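PnpC (Pseudomonas putida, PDB 3N9T) catalyses the intradiol ring cleavage of hydroxyquinol with dioxygen, using a non-haem ferric iron, as a hydroxyquinol 1,2-dioxygenase. Local coordinates at the interface of chains A and B. Sequence-based numbering; all coordinates share one arbitrary frame. Chains: chain A/B, PnpC.

The interface of chains A and B. Residues chain A 82-83, 211, 249; chain B 15-16, 19.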
ATOM      1  N   LEU A  82      11.022   3.681  -2.538  1.00 12.86           N
ATOM      2  CA  LEU A  82      10.454   3.161  -3.785  1.00 12.60           C
ATOM      3  C   LEU A  82      10.362   4.267  -4.815  1.00 11.96           C
ATOM      4  O   LEU A  82       9.838   4.053  -5.932  1.00 12.98           O
ATOM      5  CB  LEU A  82       9.054   2.578  -3.567  1.00 14.11           C
ATOM      6  CG  LEU A  82       8.949   1.361  -2.656  1.00 13.38           C
ATOM      7  CD1 LEU A  82       7.513   0.897  -2.560  1.00 14.34           C
ATOM      8  CD2 LEU A  82       9.820   0.256  -3.305  1.00 13.34           C
ATOM      9  N   GLY A  83      10.877   5.448  -4.464  1.00 12.67           N
ATOM     10  CA  GLY A  83      11.001   6.583  -5.436  1.00 12.05           C
ATOM     11  C   GLY A  83       9.719   7.393  -5.654  1.00 12.09           C
ATOM     12  O   GLY A  83       9.665   8.318  -6.496  1.00 11.48           O
ATOM     13  N   ARG A 211      20.010  -3.875  -1.691  1.00 18.43           N
ATOM     14  CA  ARG A 211      20.196  -2.420  -1.832  1.00 17.40           C
ATOM     15  C   ARG A 211      20.840  -1.956  -0.573  1.00 18.15           C
ATOM     16  O   ARG A 211      20.481  -2.414   0.494  1.00 17.63           O
ATOM     17  CB  ARG A 211      18.835  -1.705  -1.975  1.00 15.75           C
ATOM     18  CG  ARG A 211      18.342  -1.770  -3.422  1.00 18.91           C
ATOM     19  CD  ARG A 211      16.921  -1.201  -3.591  1.00 12.95           C
ATOM     20  NE  ARG A 211      16.937   0.182  -3.132  1.00 12.58           N
ATOM     21  CZ  ARG A 211      15.891   0.963  -3.105  1.00 13.37           C
ATOM     22  NH1 ARG A 211      14.723   0.481  -3.531  1.00 12.71           N
ATOM     23  NH2 ARG A 211      16.008   2.202  -2.607  1.00 17.27           N
ATOM     24  N   PHE A 249      16.764   8.219  -4.070  1.00 19.10           N
ATOM     25  CA  PHE A 249      16.806   8.769  -5.401  1.00 18.56           C
ATOM     26  C   PHE A 249      16.674  10.321  -5.434  1.00 19.28           C
ATOM     27  O   PHE A 249      16.038  10.849  -6.347  1.00 17.50           O
ATOM     28  CB  PHE A 249      15.701   8.118  -6.256  1.00 20.48           C
ATOM     29  CG  PHE A 249      15.560   6.638  -6.053  1.00 17.49           C
ATOM     30  CD1 PHE A 249      16.489   5.771  -6.617  1.00 18.78           C
ATOM     31  CD2 PHE A 249      14.525   6.115  -5.285  1.00 14.77           C
ATOM     32  CE1 PHE A 249      16.416   4.425  -6.448  1.00 16.10           C
ATOM     33  CE2 PHE A 249      14.436   4.732  -5.074  1.00 16.12           C
ATOM     34  CZ  PHE A 249      15.358   3.880  -5.708  1.00 17.53           C
TER
ATOM     35  N   GLN B  15      15.393   4.783 -12.242  1.00 17.61           N
ATOM     36  CA  GLN B  15      16.309   4.488 -11.134  1.00 16.20           C
ATOM     37  C   GLN B  15      15.585   3.617 -10.054  1.00 16.46           C
ATOM     38  O   GLN B  15      16.160   2.685  -9.491  1.00 14.27           O
ATOM     39  CB  GLN B  15      16.702   5.793 -10.427  1.00 17.50           C
ATOM     40  CG  GLN B  15      17.789   6.635 -11.008  1.00 20.21           C
ATOM     41  CD  GLN B  15      17.939   7.942 -10.203  1.00 23.05           C
ATOM     42  OE1 GLN B  15      18.696   7.985  -9.289  1.00 27.64           O
ATOM     43  NE2 GLN B  15      17.135   8.943 -10.497  1.00 25.78           N
ATOM     44  N   ALA B  16      14.330   3.945  -9.756  1.00 15.37           N
ATOM     45  CA  ALA B  16      13.608   3.214  -8.716  1.00 15.67           C
ATOM     46  C   ALA B  16      13.418   1.748  -9.150  1.00 16.33           C
ATOM     47  O   ALA B  16      13.691   0.826  -8.407  1.00 15.97           O
ATOM     48  CB  ALA B  16      12.275   3.903  -8.471  1.00 15.11           C
ATOM     49  N   SER B  19      16.821  -0.044  -9.288  1.00 14.81           N
ATOM     50  CA  SER B  19      17.423  -0.334  -7.975  1.00 16.24           C
ATOM     51  C   SER B  19      17.305  -1.811  -7.527  1.00 15.73           C
ATOM     52  O   SER B  19      18.050  -2.270  -6.655  1.00 16.20           O
ATOM     53  CB  SER B  19      16.880   0.602  -6.886  1.00 16.09           C
ATOM     54  OG  SER B  19      15.539   0.282  -6.510  1.00 16.10           O
TER
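A:Phe249 lies with one ring face against the last turn of the partner's helix 7-18, and A:Arg211 reaches the residue just past that turn, B:Ser19. CA of B:Ala16 stands over the ring face, 4.0 Å from its centroid, as a CH-pi contact. CB of B:Ser19 comes instead to the ring's edge, in the plane. On the CD1 side of the ring the aliphatic CB of B:Gln15 packs at 3.8 Å from CD1; the two side chains run past each other in opposite directions, ring and terminal amide nearly perpendicular (84°). The methyl of B:Ala16 points on to the backbone of chain A, CB being 3.5 Å from the carbonyl O of A:Leu82.

Followed outward from CB, the A:Arg211 chain passes along B:Ser19. With chi1 at -82°, CG is set beside the backbone N and lies 3.3 Å from the carbonyl O of B:Ser19, and CD packs on its CB. A bend at chi3 (58°) then carries NE and CZ past the serine side chain, whose CB and OG both lie over one face of the guanidinium, CB toward its rim. At the tip, NH1 comes 3.1 Å from OG of B:Ser19, but OG sits above the guanidinium plane and not in line with an N-H, which makes this at most a weak polar contact. The hydroxyl's hydrogen bond goes to the carbonyl O of B:Ala16 (OG to O, 2.7 Å), probably fixing its rotation. An alanine in place of A:Arg211 would probably strip the CG-CD stretch and the guanidinium face from B:Ser19, opening a gap over the serine's CB and hydroxyl.

The patch is a small part of a two-fold symmetric interface and recurs with the chains exchanged. Chain A contributes loop residues, at the junction of helices 74-81 and 84-91, after helix 201-209 and before the 3-10 helix 253-255; together they receive the C-terminal end of the partner's N-terminal helix.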